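Local coordinates for protein cytosine deaminase (Klebsiella pneumoniae, PDB 4R85) that probably catalyses the metal-dependent hydrolytic deamination of cytosine and 5-methylcytosine, using a ferrous iron held in an amidohydrolase barrel, at residues E54-T64 against R98-L106; W83-P92 against D119-A127. All coordinates share one frame; numbering follows the deposited sequence.

Interaction 1: residues E54-T64 against R98-L106. With FE2 (Fe (II) ion), chain H; 17E (5-methylcytosine), chain G.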
loop_
_atom_site.group_PDB
_atom_site.type_symbol
_atom_site.label_atom_id
_atom_site.label_comp_id
_atom_site.label_asym_id
_atom_site.label_seq_id
_atom_site.Cartn_x
_atom_site.Cartn_y
_atom_site.Cartn_z
ATOM N N GLU A 54 -13.537 -8.810 7.203
ATOM C CA GLU A 54 -13.161 -9.070 5.824
ATOM C C GLU A 54 -14.439 -9.412 5.086
ATOM O O GLU A 54 -14.840 -10.570 5.046
ATOM C CB GLU A 54 -12.181 -10.238 5.736
ATOM C CG GLU A 54 -11.822 -10.602 4.293
ATOM C CD GLU A 54 -11.609 -9.362 3.425
ATOM O OE1 GLU A 54 -10.504 -8.778 3.486
ATOM O OE2 GLU A 54 -12.547 -8.963 2.695
ATOM N N PRO A 55 -15.096 -8.399 4.510
ATOM C CA PRO A 55 -16.440 -8.596 3.961
ATOM C C PRO A 55 -16.444 -9.177 2.554
ATOM O O PRO A 55 -17.528 -9.358 2.000
ATOM C CB PRO A 55 -17.005 -7.170 3.921
ATOM C CG PRO A 55 -15.787 -6.315 3.681
ATOM C CD PRO A 55 -14.655 -6.996 4.423
ATOM N N HIS A 56 -15.273 -9.444 1.984
ATOM C CA HIS A 56 -15.202 -9.969 0.627
ATOM C C HIS A 56 -13.855 -10.622 0.335
ATOM O O HIS A 56 -12.857 -9.936 0.077
ATOM C CB HIS A 56 -15.459 -8.841 -0.383
ATOM C CG HIS A 56 -15.649 -9.321 -1.784
ATOM N ND1 HIS A 56 -16.749 -8.980 -2.542
ATOM C CD2 HIS A 56 -14.873 -10.105 -2.571
ATOM C CE1 HIS A 56 -16.646 -9.539 -3.735
ATOM N NE2 HIS A 56 -15.524 -10.234 -3.769
ATOM N N ILE A 57 -13.840 -11.949 0.345
ATOM C CA ILE A 57 -12.639 -12.721 0.032
ATOM C C ILE A 57 -13.086 -14.002 -0.657
ATOM O O ILE A 57 -14.229 -14.424 -0.473
ATOM C CB ILE A 57 -11.840 -13.023 1.321
ATOM C CG1 ILE A 57 -10.496 -13.687 1.003
ATOM C CG2 ILE A 57 -12.684 -13.840 2.312
ATOM C CD1 ILE A 57 -9.467 -13.526 2.126
ATOM N N HIS A 58 -12.214 -14.593 -1.479
ATOM C CA HIS A 58 -12.520 -15.854 -2.146
ATOM C C HIS A 58 -11.708 -16.975 -1.529
ATOM O O HIS A 58 -10.619 -17.309 -2.024
ATOM C CB HIS A 58 -12.195 -15.781 -3.638
ATOM C CG HIS A 58 -13.002 -14.765 -4.387
ATOM N ND1 HIS A 58 -14.034 -15.113 -5.230
ATOM C CD2 HIS A 58 -12.914 -13.416 -4.435
ATOM C CE1 HIS A 58 -14.556 -14.023 -5.761
ATOM N NE2 HIS A 58 -13.895 -12.980 -5.292
ATOM N N LEU A 59 -12.235 -17.566 -0.462
ATOM C CA LEU A 59 -11.518 -18.624 0.257
ATOM C C LEU A 59 -11.384 -19.924 -0.528
ATOM O O LEU A 59 -10.488 -20.719 -0.257
ATOM C CB LEU A 59 -12.171 -18.907 1.611
ATOM C CG LEU A 59 -12.005 -17.797 2.641
ATOM C CD1 LEU A 59 -12.663 -18.183 3.953
ATOM C CD2 LEU A 59 -10.522 -17.479 2.832
ATOM N N ASP A 60 -12.265 -20.160 -1.492
ATOM C CA ASP A 60 -12.142 -21.388 -2.274
ATOM C C ASP A 60 -10.894 -21.367 -3.157
ATOM O O ASP A 60 -10.276 -22.406 -3.393
ATOM C CB ASP A 60 -13.416 -21.705 -3.080
ATOM C CG ASP A 60 -13.767 -20.631 -4.106
ATOM O OD1 ASP A 60 -14.489 -20.975 -5.068
ATOM O OD2 ASP A 60 -13.339 -19.461 -3.963
ATOM N N ALA A 61 -10.509 -20.176 -3.608
ATOM C CA ALA A 61 -9.392 -20.033 -4.542
ATOM C C ALA A 61 -8.086 -19.631 -3.864
ATOM O O ALA A 61 -7.037 -19.588 -4.503
ATOM C CB ALA A 61 -9.739 -19.032 -5.643
ATOM N N THR A 62 -8.140 -19.357 -2.567
ATOM C CA THR A 62 -6.962 -18.853 -1.864
ATOM C C THR A 62 -5.767 -19.826 -1.920
ATOM O O THR A 62 -5.939 -21.047 -1.880
ATOM C CB THR A 62 -7.302 -18.480 -0.400
ATOM O OG1 THR A 62 -6.213 -17.755 0.177
ATOM C CG2 THR A 62 -7.571 -19.739 0.417
ATOM N N LEU A 63 -4.563 -19.272 -2.048
ATOM C CA LEU A 63 -3.319 -20.048 -2.016
ATOM C C LEU A 63 -3.176 -20.999 -3.207
ATOM O O LEU A 63 -2.529 -22.036 -3.091
ATOM C CB LEU A 63 -3.174 -20.829 -0.700
ATOM C CG LEU A 63 -3.477 -20.057 0.585
ATOM C CD1 LEU A 63 -3.248 -20.921 1.822
ATOM C CD2 LEU A 63 -2.623 -18.798 0.645
ATOM N N THR A 64 -3.788 -20.656 -4.338
ATOM C CA THR A 64 -3.688 -21.502 -5.539
ATOM C C THR A 64 -2.960 -20.795 -6.679
ATOM O O THR A 64 -2.945 -21.289 -7.806
ATOM C CB THR A 64 -5.074 -21.962 -6.069
ATOM O OG1 THR A 64 -5.824 -20.834 -6.535
ATOM C CG2 THR A 64 -5.866 -22.697 -4.996
ATOM N N ARG A 98 -6.391 -25.143 2.605
ATOM C CA ARG A 98 -6.057 -23.788 2.152
ATOM C C ARG A 98 -6.916 -22.723 2.832
ATOM O O ARG A 98 -6.421 -21.664 3.231
ATOM C CB ARG A 98 -6.198 -23.677 0.630
ATOM C CG ARG A 98 -5.170 -24.501 -0.141
ATOM C CD ARG A 98 -5.313 -24.329 -1.666
ATOM N NE ARG A 98 -6.493 -25.014 -2.197
ATOM C CZ ARG A 98 -7.660 -24.425 -2.455
ATOM N NH1 ARG A 98 -7.833 -23.129 -2.232
ATOM N NH2 ARG A 98 -8.671 -25.142 -2.929
ATOM N N ALA A 99 -8.208 -23.001 2.961
ATOM C CA ALA A 99 -9.120 -22.055 3.599
ATOM C C ALA A 99 -8.732 -21.829 5.059
ATOM O O ALA A 99 -8.709 -20.696 5.543
ATOM C CB ALA A 99 -10.556 -22.546 3.490
ATOM N N LEU A 100 -8.411 -22.914 5.755
ATOM C CA LEU A 100 -8.045 -22.823 7.162
ATOM C C LEU A 100 -6.756 -22.045 7.368
ATOM O O LEU A 100 -6.653 -21.260 8.302
ATOM C CB LEU A 100 -7.945 -24.214 7.788
ATOM C CG LEU A 100 -9.304 -24.862 8.047
ATOM C CD1 LEU A 100 -9.107 -26.253 8.611
ATOM C CD2 LEU A 100 -10.148 -23.995 8.987
ATOM N N LYS A 101 -5.779 -22.248 6.488
ATOM C CA LYS A 101 -4.533 -21.489 6.561
ATOM C C LYS A 101 -4.762 -19.988 6.390
ATOM O O LYS A 101 -4.182 -19.166 7.104
ATOM C CB LYS A 101 -3.548 -21.990 5.512
ATOM C CG LYS A 101 -2.262 -21.189 5.448
ATOM C CD LYS A 101 -1.184 -21.954 4.692
ATOM C CE LYS A 101 0.015 -21.069 4.381
ATOM N NZ LYS A 101 1.102 -21.872 3.737
ATOM N N THR A 102 -5.612 -19.629 5.438
ATOM C CA THR A 102 -5.876 -18.225 5.149
ATOM C C THR A 102 -6.726 -17.594 6.261
ATOM O O THR A 102 -6.533 -16.436 6.635
ATOM C CB THR A 102 -6.520 -18.076 3.759
ATOM O OG1 THR A 102 -5.540 -18.392 2.763
ATOM C CG2 THR A 102 -6.999 -16.652 3.516
ATOM N N ILE A 103 -7.646 -18.375 6.811
ATOM C CA ILE A 103 -8.395 -17.932 7.976
ATOM C C ILE A 103 -7.441 -17.652 9.150
ATOM O O ILE A 103 -7.613 -16.665 9.872
ATOM C CB ILE A 103 -9.479 -18.958 8.359
ATOM C CG1 ILE A 103 -10.632 -18.892 7.348
ATOM C CG2 ILE A 103 -9.996 -18.687 9.765
ATOM C CD1 ILE A 103 -11.619 -20.032 7.469
ATOM N N GLY A 104 -6.432 -18.508 9.318
ATOM C CA GLY A 104 -5.378 -18.279 10.294
ATOM C C GLY A 104 -4.687 -16.938 10.120
ATOM O O GLY A 104 -4.463 -16.219 11.098
ATOM N N MET A 105 -4.366 -16.589 8.876
ATOM C CA MET A 105 -3.765 -15.290 8.572
ATOM C C MET A 105 -4.692 -14.147 8.948
ATOM O O MET A 105 -4.235 -13.104 9.418
ATOM C CB MET A 105 -3.470 -15.143 7.074
ATOM C CG MET A 105 -2.496 -16.137 6.470
ATOM S SD MET A 105 -2.266 -15.669 4.726
ATOM C CE MET A 105 -1.866 -17.276 4.041
ATOM N N LEU A 106 -5.988 -14.320 8.696
ATOM C CA LEU A 106 -6.947 -13.256 8.989
ATOM C C LEU A 106 -7.067 -13.064 10.499
ATOM O O LEU A 106 -7.099 -11.936 10.987
ATOM C CB LEU A 106 -8.316 -13.549 8.363
ATOM C CG LEU A 106 -8.372 -13.583 6.829
ATOM C CD1 LEU A 106 -9.651 -14.259 6.342
ATOM C CD2 LEU A 106 -8.264 -12.164 6.264
HETATM FE FE FE2 H . -14.322 -10.720 -5.618
HETATM N N1 17E G . -13.476 -13.797 -9.631
HETATM C C2 17E G . -13.941 -12.626 -10.069
HETATM O O2 17E G . -14.927 -12.607 -11.022
HETATM N N3 17E G . -13.473 -11.466 -9.599
HETATM C C4 17E G . -12.506 -11.451 -8.667
HETATM N N4 17E G . -12.012 -10.206 -8.173
HETATM C C5 17E G . -11.989 -12.652 -8.176
HETATM C C6 17E G . -12.510 -13.836 -8.691
HETATM C CM5 17E G . -10.914 -12.654 -7.136
#

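Interaction 2: residues W83-P92 against D119-A127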
loop_
_atom_site.group_PDB
_atom_site.type_symbol
_atom_site.label_atom_id
_atom_site.label_comp_id
_atom_site.label_asym_id
_atom_site.label_seq_id
_atom_site.Cartn_x
_atom_site.Cartn_y
_atom_site.Cartn_z
ATOM N N TRP A 83 -8.415 -20.232 -13.117
ATOM C CA TRP A 83 -9.223 -20.817 -12.061
ATOM C C TRP A 83 -9.974 -22.024 -12.593
ATOM O O TRP A 83 -10.093 -23.048 -11.912
ATOM C CB TRP A 83 -10.206 -19.784 -11.495
ATOM C CG TRP A 83 -11.174 -20.359 -10.504
ATOM C CD1 TRP A 83 -12.539 -20.325 -10.575
ATOM C CD2 TRP A 83 -10.851 -21.062 -9.288
ATOM N NE1 TRP A 83 -13.081 -20.958 -9.481
ATOM C CE2 TRP A 83 -12.071 -21.416 -8.676
ATOM C CE3 TRP A 83 -9.651 -21.433 -8.667
ATOM C CZ2 TRP A 83 -12.127 -22.118 -7.467
ATOM C CZ3 TRP A 83 -9.707 -22.130 -7.458
ATOM C CH2 TRP A 83 -10.938 -22.464 -6.876
ATOM N N SER A 84 -10.489 -21.900 -13.810
ATOM C CA SER A 84 -11.151 -23.027 -14.466
ATOM C C SER A 84 -10.228 -24.253 -14.579
ATOM O O SER A 84 -10.655 -25.381 -14.362
ATOM C CB SER A 84 -11.674 -22.600 -15.840
ATOM O OG SER A 84 -12.389 -23.658 -16.450
ATOM N N GLN A 85 -8.960 -24.031 -14.908
ATOM C CA GLN A 85 -7.975 -25.114 -14.922
ATOM C C GLN A 85 -7.774 -25.729 -13.540
ATOM O O GLN A 85 -7.636 -26.952 -13.404
ATOM C CB GLN A 85 -6.625 -24.594 -15.403
ATOM C CG GLN A 85 -6.595 -24.143 -16.836
ATOM C CD GLN A 85 -5.230 -23.614 -17.211
ATOM O OE1 GLN A 85 -4.832 -22.546 -16.757
ATOM N NE2 GLN A 85 -4.492 -24.374 -18.022
ATOM N N ARG A 86 -7.719 -24.867 -12.528
ATOM C CA ARG A 86 -7.462 -25.295 -11.157
ATOM C C ARG A 86 -8.641 -26.093 -10.610
ATOM O O ARG A 86 -8.458 -27.001 -9.794
ATOM C CB ARG A 86 -7.175 -24.081 -10.263
ATOM C CG ARG A 86 -6.834 -24.427 -8.805
ATOM C CD ARG A 86 -5.722 -25.482 -8.723
ATOM N NE ARG A 86 -5.254 -25.665 -7.350
ATOM C CZ ARG A 86 -5.822 -26.481 -6.465
ATOM N NH1 ARG A 86 -5.331 -26.576 -5.238
ATOM N NH2 ARG A 86 -6.890 -27.195 -6.801
ATOM N N LYS A 87 -9.848 -25.753 -11.064
ATOM C CA LYS A 87 -11.058 -26.419 -10.582
ATOM C C LYS A 87 -11.075 -27.912 -10.848
ATOM O O LYS A 87 -11.751 -28.659 -10.142
ATOM C CB LYS A 87 -12.317 -25.774 -11.170
ATOM C CG LYS A 87 -12.773 -24.561 -10.402
ATOM C CD LYS A 87 -13.453 -23.571 -11.327
ATOM C CE LYS A 87 -14.878 -23.946 -11.623
ATOM N NZ LYS A 87 -15.551 -22.858 -12.401
ATOM N N ALA A 88 -10.330 -28.345 -11.861
ATOM C CA ALA A 88 -10.278 -29.758 -12.221
ATOM C C ALA A 88 -9.595 -30.605 -11.148
ATOM O O ALA A 88 -9.762 -31.822 -11.126
ATOM C CB ALA A 88 -9.582 -29.933 -13.561
ATOM N N SER A 89 -8.828 -29.970 -10.263
ATOM C CA SER A 89 -8.165 -30.700 -9.178
ATOM C C SER A 89 -8.599 -30.259 -7.774
ATOM O O SER A 89 -7.956 -30.607 -6.784
ATOM C CB SER A 89 -6.642 -30.618 -9.313
ATOM O OG SER A 89 -6.199 -29.278 -9.293
ATOM N N ILE A 90 -9.683 -29.493 -7.685
ATOM C CA ILE A 90 -10.224 -29.138 -6.378
ATOM C C ILE A 90 -10.811 -30.363 -5.692
ATOM O O ILE A 90 -11.569 -31.120 -6.301
ATOM C CB ILE A 90 -11.340 -28.093 -6.482
ATOM C CG1 ILE A 90 -10.788 -26.763 -6.976
ATOM C CG2 ILE A 90 -12.018 -27.894 -5.130
ATOM C CD1 ILE A 90 -11.855 -25.703 -7.067
ATOM N N THR A 91 -10.443 -30.567 -4.431
ATOM C CA THR A 91 -11.114 -31.549 -3.587
ATOM C C THR A 91 -11.559 -30.834 -2.314
ATOM O O THR A 91 -11.029 -29.761 -1.989
ATOM C CB THR A 91 -10.191 -32.701 -3.199
ATOM O OG1 THR A 91 -9.187 -32.218 -2.302
ATOM C CG2 THR A 91 -9.536 -33.335 -4.436
ATOM N N PRO A 92 -12.539 -31.410 -1.596
ATOM C CA PRO A 92 -12.949 -30.830 -0.310
ATOM C C PRO A 92 -11.789 -30.724 0.683
ATOM O O PRO A 92 -11.669 -29.708 1.356
ATOM C CB PRO A 92 -13.999 -31.820 0.200
ATOM C CG PRO A 92 -14.570 -32.435 -1.050
ATOM C CD PRO A 92 -13.402 -32.544 -1.991
ATOM N N ASP A 119 -17.182 -20.313 -5.653
ATOM C CA ASP A 119 -17.615 -20.555 -7.025
ATOM C C ASP A 119 -18.563 -21.760 -7.072
ATOM O O ASP A 119 -18.180 -22.872 -6.713
ATOM C CB ASP A 119 -16.385 -20.764 -7.920
ATOM C CG ASP A 119 -16.731 -21.000 -9.381
ATOM O OD1 ASP A 119 -15.790 -21.311 -10.147
ATOM O OD2 ASP A 119 -17.912 -20.877 -9.778
ATOM N N VAL A 120 -19.805 -21.527 -7.495
ATOM C CA VAL A 120 -20.788 -22.610 -7.581
ATOM C C VAL A 120 -21.041 -23.030 -9.033
ATOM O O VAL A 120 -21.877 -23.886 -9.299
ATOM C CB VAL A 120 -22.125 -22.262 -6.881
ATOM C CG1 VAL A 120 -21.893 -21.985 -5.394
ATOM C CG2 VAL A 120 -22.796 -21.065 -7.545
ATOM N N THR A 121 -20.316 -22.429 -9.974
ATOM C CA THR A 121 -20.294 -22.968 -11.331
ATOM C C THR A 121 -19.270 -24.101 -11.360
ATOM O O THR A 121 -18.247 -24.053 -12.050
ATOM C CB THR A 121 -20.038 -21.901 -12.415
ATOM O OG1 THR A 121 -18.891 -21.118 -12.069
ATOM C CG2 THR A 121 -21.266 -20.981 -12.557
ATOM N N ASP A 122 -19.569 -25.115 -10.559
ATOM C CA ASP A 122 -18.751 -26.313 -10.412
ATOM C C ASP A 122 -19.753 -27.399 -10.049
ATOM O O ASP A 122 -20.339 -27.381 -8.969
ATOM C CB ASP A 122 -17.698 -26.114 -9.308
ATOM C CG ASP A 122 -16.762 -27.323 -9.147
ATOM O OD1 ASP A 122 -17.082 -28.410 -9.669
ATOM O OD2 ASP A 122 -15.698 -27.186 -8.493
ATOM N N PRO A 123 -19.987 -28.338 -10.973
ATOM C CA PRO A 123 -21.040 -29.337 -10.768
ATOM C C PRO A 123 -20.816 -30.208 -9.528
ATOM O O PRO A 123 -21.767 -30.815 -9.044
ATOM C CB PRO A 123 -20.978 -30.176 -12.051
ATOM C CG PRO A 123 -20.414 -29.239 -13.069
ATOM C CD PRO A 123 -19.398 -28.421 -12.320
ATOM N N SER A 124 -19.591 -30.254 -9.012
ATOM C CA SER A 124 -19.304 -31.056 -7.820
ATOM C C SER A 124 -19.680 -30.313 -6.535
ATOM O O SER A 124 -19.913 -30.941 -5.497
ATOM C CB SER A 124 -17.815 -31.429 -7.768
ATOM O OG SER A 124 -17.025 -30.271 -7.540
ATOM N N LEU A 125 -19.732 -28.982 -6.619
ATOM C CA LEU A 125 -19.906 -28.115 -5.448
ATOM C C LEU A 125 -18.966 -28.498 -4.299
ATOM O O LEU A 125 -19.307 -28.349 -3.123
ATOM C CB LEU A 125 -21.369 -28.097 -4.987
ATOM C CG LEU A 125 -22.314 -27.484 -6.028
ATOM C CD1 LEU A 125 -23.773 -27.580 -5.602
ATOM C CD2 LEU A 125 -21.928 -26.045 -6.312
ATOM N N ALA A 126 -17.781 -28.982 -4.658
ATOM C CA ALA A 126 -16.817 -29.489 -3.684
ATOM C C ALA A 126 -16.333 -28.421 -2.699
ATOM O O ALA A 126 -16.306 -28.656 -1.485
ATOM C CB ALA A 126 -15.631 -30.127 -4.405
ATOM N N ALA A 127 -15.939 -27.258 -3.213
ATOM C CA ALA A 127 -15.461 -26.182 -2.350
ATOM C C ALA A 127 -16.572 -25.690 -1.424
ATOM O O ALA A 127 -16.323 -25.352 -0.265
ATOM C CB ALA A 127 -14.923 -25.021 -3.178
HETATM O O HOH W 1 -14.067 -29.347 -8.780
HETATM O O HOH W 2 -14.356 -31.462 -7.592
#

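Interaction 1: residues E54-T64 against R98-L106
R98 reaches from helix 92-108 to the loop after strand 47-57 and meets two of its carbonyls with one nitrogen. Its NH1 donates to D60 O and to T62 O, each at 2.8 Å, with N-H...O angles of 156° and 152°. Both oxygens lie near the guanidinium plane, yet the carbonyls are used differently: T62 O is met in its own plane on a lone pair, whereas at D60 O the donor stands well above the plane. The bend at chi3 (-73°) turns the group toward these oxygens, T64 CG2 sits 3.3 Å above one guanidinium face, and D94 takes NE in a salt bridge. Next on the helix, A99 places its CB 4.4 Å from L59 CB. The extended chain of K101 lies against the one methyl L63 CD1, nearest through CD at 3.7 Å. T102 splits by branch: its OG1 meets T62 OG1 tip to tip at 2.7 Å, while its CG2 packs on L59 CD2 at 3.7 Å. I103 crosses L59 at about a right angle, M105 CE reaches L63 CD2 end to end, and L106 CD1 lies 4.3 Å from I57 CD1, extending the apolar packing from the loop to the strand. Out of contact with the helix, H56 and H58 send NE2 to the iron, which H209, H241 and D308 complete, and H58 also offers a ring face to the methyl of 5-methylcytosine. A helix packed on the outside of the first strand is TIM-barrel architecture; the His-X-His pair H56 and H58, at the C-terminal end of that strand, marks the amidohydrolase family.

Interaction 2: residues W83-P92 against D119-A127
K87 extends from the C-terminal part of helix 76-87 to the turn following strand 111-119. CB starts toward that turn, and CG lies 3.6 Å above one face of the W83 indole, toward its rim. Bends at chi2 and chi3 then carry the chain on to D119: CD comes within 3.5 Å of D119 OD1, and CE touches both this oxygen and T121 O. At the tip, NZ forms a salt bridge with D119 OD1 at 2.7 Å and donates to T121 O at 3.0 Å; E152 is a further salt-bridge partner. D119 OD1 is thus gripped twice, by NZ on its syn side, 22° out of the carboxylate plane, and by W83 NE1 at 2.8 Å on the anti lone pair. The indole meets this oxygen at its edge, near the ring plane, with ring and carboxylate 42° apart. The other oxygen, OD2, accepts from T121 OG1 and from T121 N, the latter making an Asx turn, so both ends of the carboxylate are fixed. Farther along, I90 CG2 and P92 CD pack on A126 CB, the latter at 4.1 Å. Two waters bridge the segments beside them, one donating to K87 O and D122 OD2, the other to I90 O and S124 OG. The Asx turn at D122 and the ST turn at S124 lead into helix 126-137. The arrangement joins a barrel helix to the strand-to-helix loop at the C-terminal end of strand 111-119, the end where TIM barrels carry their active sites.

How the interactions relate
Interactions 1 and 2 have centres 15 Å apart and touch directly. D60 OD1 of 54-64 lies 2.8 Å from D119 N of 119-127, a probable hydrogen bond that ties the loop after the first barrel strand to the end of strand 111-119. The W83 indole packs on the same loop, with CH2 3.5 Å from D60 O and CZ3 3.6 Å from A61 CB. Along the chain their segments alternate, so helix 76-87 follows the strand of interaction 1 and precedes its helix. Interaction 1 supplies two iron ligands; interaction 2 reaches the pocket indirectly: the W83 side chain is about 7 Å from 5-methylcytosine and its ring meets pocket residue W314, consistent with a second-shell role.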